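Local coordinates for manganese-containing pseudocatalase (Thermus thermophilus, PDB 2V8T) that breaks hydrogen peroxide down to water and dioxygen as a catalase, using a pair of manganese ions held in each subunit, at the interface of chains A and B and the interface of chains A and C. Numbering follows the deposited sequence. Chains: chain A/B/C, Manganese-containing pseudocatalase.

Contact 1: the interface of chains A and B. Residues chain A 4-6, 271; chain B 60, 240-241.
A:Asp6 offers one carboxylate oxygen to two tyrosines of the neighbouring subunit, a compact example of how an acid at a subunit joint can be shared between phenols. B:Tyr60 donates its hydroxyl to OD1 of A:Asp6 at 2.6 Å, coming in along the syn lone pair with the carboxylate lying at the edge of its ring. B:Tyr241 donates to the same OD1 from OH at 2.7 Å, on the anti side and 35° out of the carboxylate plane. Two short bonds on one oxygen should fix the rotation of the carboxylate and would favour its charged form. CG of A:Asp6 lies anti to the backbone N (chi1 -158°), which turns the acid towards the phenols. The backbone N of A:Asp6 gives a straight bond to OD2 of B:Asp240 at 2.8 Å, reaching that oxygen from above its carboxylate plane.

A water extends the polar cluster. It sits at the guanidinium edge of A:Arg4, 2.9 Å from NE, bonds to NH2 as well, and links on to A:Asp6 OD1 and the hydroxyl of B:Tyr241. OH of B:Tyr241 also comes close over the guanidinium, 3.1 Å from NE of A:Arg4, but the N-H there is spent on the water and this is at best a poorly angled bond.

Apolar packing is modest. The extended arginine chain crosses B:Tyr241 at about a right angle, CD resting 3.7 Å from CE2, while CB of A:Asp6 packs against CZ of the same ring.

Together these contacts tie the N-terminal segment of one subunit to the helix 57-85 and a loop of the next, a two-fold link repeated with the chains exchanged.

Contact 2: the interface of chains A and C. Residues chain A 138-139, 146, 150; chain C 33-34, 153, 157.
C:Phe153 packs the end of its ring against A:Phe139, A:His150 and A:Leu146, illustrating how aromatic groups can join subunits by edge and face. Its CZ stands over the centre of the A:Phe139 ring, 3.7 Å from CZ of that residue, with the planes 80° apart. The imidazole of A:His150 is turned 60° from the C:Phe153 ring and directs its own edge to it, while CB of A:His150 touches CE1 at 3.6 Å. CD1 of A:Leu146 reaches the same CE1 at 3.7 Å, crossing the phenylalanine nearly perpendicularly.

In a second edge-to-face pair A:Phe139 brings its CD1/CE1 edge to the CE2/CZ rim of C:Phe34, CE1 to CE2 at 3.6 Å. With chi1 at -178°, the A:Phe139 ring extends away from its backbone N and can serve both phenylalanines at once. Were this ring cut back to an alanine, CZ of C:Phe153 would probably lose the face it presses on and the CE2/CZ rim of C:Phe34 the edge that meets it.

A polar link runs through water. NE2 of A:His150 lies 2.9 Å from a water that NH2 of C:Arg33 holds at 2.7 Å, at the edge of an extended arginine with the CZ rim of C:Phe34 set against one face of its guanidinium.

A:Leu146, A:His150, C:Phe153 and C:Ala157 all belong to helix 144-166 of their subunits, whereas A:Phe139, C:Arg33 and C:Phe34 come from loops beside the helices.

Contact 1: the interface of chains A and B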
# COMPACT_ATOMS: atom_id res chain seq x y z
N ARG A 4 17.66 -23.89 -14.27
CA ARG A 4 17.65 -22.74 -15.17
C ARG A 4 18.48 -23.05 -16.43
O ARG A 4 19.54 -23.67 -16.35
CB ARG A 4 18.23 -21.53 -14.45
CG ARG A 4 18.15 -20.24 -15.22
CD ARG A 4 18.64 -19.08 -14.37
NE ARG A 4 18.48 -17.82 -15.06
CZ ARG A 4 18.29 -16.66 -14.43
NH1 ARG A 4 18.28 -16.57 -13.12
NH2 ARG A 4 18.08 -15.55 -15.16
N ILE A 5 17.97 -22.57 -17.55
CA ILE A 5 18.60 -22.63 -18.86
C ILE A 5 18.83 -21.18 -19.29
O ILE A 5 17.90 -20.37 -19.27
CB ILE A 5 17.69 -23.34 -19.87
CG1 ILE A 5 17.41 -24.77 -19.45
CG2 ILE A 5 18.27 -23.28 -21.28
CD1 ILE A 5 16.19 -25.39 -20.15
N ASP A 6 20.05 -20.85 -19.73
CA ASP A 6 20.39 -19.47 -20.06
C ASP A 6 19.98 -19.14 -21.52
O ASP A 6 20.81 -18.82 -22.37
CB ASP A 6 21.88 -19.20 -19.83
CG ASP A 6 22.17 -17.71 -19.63
OD1 ASP A 6 21.44 -17.08 -18.79
OD2 ASP A 6 23.10 -17.19 -20.25
N VAL A 271 19.82 -14.87 -24.33
CA VAL A 271 19.51 -13.86 -23.40
C VAL A 271 20.04 -12.51 -23.87
O VAL A 271 20.88 -12.42 -24.79
CB VAL A 271 19.98 -14.18 -21.96
CG1 VAL A 271 19.31 -15.45 -21.47
CG2 VAL A 271 21.48 -14.21 -21.84
N TYR B 60 27.72 -13.08 -12.97
CA TYR B 60 26.41 -13.41 -13.56
C TYR B 60 26.01 -14.82 -13.21
O TYR B 60 24.88 -15.10 -12.78
CB TYR B 60 26.46 -13.19 -15.06
CG TYR B 60 25.18 -13.61 -15.75
CD1 TYR B 60 23.94 -13.03 -15.42
CD2 TYR B 60 25.18 -14.59 -16.71
CE1 TYR B 60 22.79 -13.46 -16.03
CE2 TYR B 60 24.02 -15.00 -17.34
CZ TYR B 60 22.82 -14.41 -17.01
OH TYR B 60 21.65 -14.74 -17.64
N ASP B 240 24.41 -24.68 -18.06
CA ASP B 240 24.86 -23.30 -17.95
C ASP B 240 25.46 -23.01 -16.59
O ASP B 240 25.40 -23.78 -15.64
CB ASP B 240 23.69 -22.40 -18.37
CG ASP B 240 23.23 -22.72 -19.80
OD1 ASP B 240 24.11 -22.86 -20.70
OD2 ASP B 240 21.99 -22.84 -20.00
N TYR B 241 26.05 -21.81 -16.51
CA TYR B 241 26.56 -21.25 -15.26
C TYR B 241 27.68 -22.13 -14.68
O TYR B 241 27.72 -22.42 -13.49
CB TYR B 241 25.45 -20.99 -14.24
CG TYR B 241 24.23 -20.38 -14.84
CD1 TYR B 241 24.30 -19.18 -15.54
CD2 TYR B 241 23.00 -21.02 -14.83
CE1 TYR B 241 23.20 -18.64 -16.16
CE2 TYR B 241 21.89 -20.50 -15.47
CZ TYR B 241 21.98 -19.31 -16.14
OH TYR B 241 20.84 -18.81 -16.75
O HOH W 1 18.59 -16.82 -17.79

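Contact 2: the interface of chains A and C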
# COMPACT_ATOMS: atom_id res chain seq x y z
N VAL A 138 -2.37 -12.63 -6.01
CA VAL A 138 -2.43 -14.10 -6.03
C VAL A 138 -3.74 -14.55 -5.40
O VAL A 138 -4.12 -14.09 -4.33
CB VAL A 138 -1.22 -14.68 -5.33
CG1 VAL A 138 -1.34 -16.18 -5.10
CG2 VAL A 138 0.05 -14.37 -6.14
N PHE A 139 -4.36 -15.51 -6.07
CA PHE A 139 -5.58 -16.20 -5.60
C PHE A 139 -5.22 -17.68 -5.46
O PHE A 139 -4.92 -18.35 -6.45
CB PHE A 139 -6.70 -16.02 -6.65
CG PHE A 139 -7.98 -16.64 -6.22
CD1 PHE A 139 -8.82 -15.96 -5.36
CD2 PHE A 139 -8.39 -17.89 -6.68
CE1 PHE A 139 -10.02 -16.52 -4.94
CE2 PHE A 139 -9.56 -18.45 -6.28
CZ PHE A 139 -10.39 -17.76 -5.43
N LEU A 146 -12.66 -23.59 -8.34
CA LEU A 146 -12.61 -22.12 -8.15
C LEU A 146 -11.28 -21.56 -8.67
O LEU A 146 -11.26 -20.53 -9.35
CB LEU A 146 -12.86 -21.83 -6.70
CG LEU A 146 -12.95 -20.32 -6.33
CD1 LEU A 146 -14.09 -19.62 -7.02
CD2 LEU A 146 -13.07 -20.21 -4.81
N HIS A 150 -10.74 -19.04 -11.85
CA HIS A 150 -9.92 -17.85 -11.74
C HIS A 150 -8.82 -17.83 -12.79
O HIS A 150 -8.57 -16.78 -13.40
CB HIS A 150 -9.25 -17.86 -10.32
CG HIS A 150 -8.20 -16.82 -10.19
ND1 HIS A 150 -6.88 -17.07 -10.52
CD2 HIS A 150 -8.23 -15.50 -9.87
CE1 HIS A 150 -6.19 -15.93 -10.38
NE2 HIS A 150 -6.98 -14.95 -9.98
N ARG C 33 -10.86 -8.48 -0.03
CA ARG C 33 -10.82 -8.54 -1.48
C ARG C 33 -12.14 -9.03 -2.10
O ARG C 33 -12.53 -8.52 -3.15
CB ARG C 33 -9.72 -9.55 -1.85
CG ARG C 33 -9.65 -9.82 -3.31
CD ARG C 33 -8.52 -10.65 -3.70
NE ARG C 33 -8.55 -10.81 -5.19
CZ ARG C 33 -7.77 -11.54 -5.94
NH1 ARG C 33 -6.84 -12.15 -5.29
NH2 ARG C 33 -8.02 -11.72 -7.26
N PHE C 34 -12.80 -9.98 -1.48
CA PHE C 34 -14.04 -10.54 -1.98
C PHE C 34 -15.25 -10.19 -1.09
O PHE C 34 -16.27 -10.89 -1.08
CB PHE C 34 -13.93 -12.05 -2.24
CG PHE C 34 -12.88 -12.35 -3.26
CD1 PHE C 34 -13.11 -12.07 -4.59
CD2 PHE C 34 -11.66 -12.87 -2.96
CE1 PHE C 34 -12.14 -12.33 -5.54
CE2 PHE C 34 -10.70 -13.11 -3.93
CZ PHE C 34 -10.95 -12.84 -5.22
N PHE C 153 -17.08 -15.15 -11.46
CA PHE C 153 -16.03 -15.57 -10.53
C PHE C 153 -16.13 -14.83 -9.19
O PHE C 153 -16.03 -15.43 -8.13
CB PHE C 153 -14.65 -15.35 -11.20
CG PHE C 153 -13.54 -15.45 -10.19
CD1 PHE C 153 -13.17 -16.70 -9.64
CD2 PHE C 153 -12.89 -14.34 -9.74
CE1 PHE C 153 -12.23 -16.81 -8.66
CE2 PHE C 153 -11.91 -14.46 -8.74
CZ PHE C 153 -11.61 -15.69 -8.22
N ALA C 157 -16.34 -16.58 -5.57
CA ALA C 157 -15.25 -16.36 -4.60
C ALA C 157 -15.80 -15.72 -3.31
O ALA C 157 -15.48 -16.14 -2.20
CB ALA C 157 -14.16 -15.50 -5.23
O HOH W 2 -5.82 -13.04 -8.19

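About 35 Å separates the centres of the C-alpha atoms of contact 1 and contact 2, and no residue is common to both. Chain A meets a different neighbour at each, through its N-terminal segment in contact 1 and through helix 144-166 with the preceding loop in contact 2. Both interfaces are two-fold symmetric, and two distinct two-fold contacts can, when their axes meet at a suitable angle, close a ring, which fits the six-subunit assembly deposited. Contact 1 is chiefly polar and contact 2 chiefly aromatic, each with a bridging water, so the two joints rest on different chemistry.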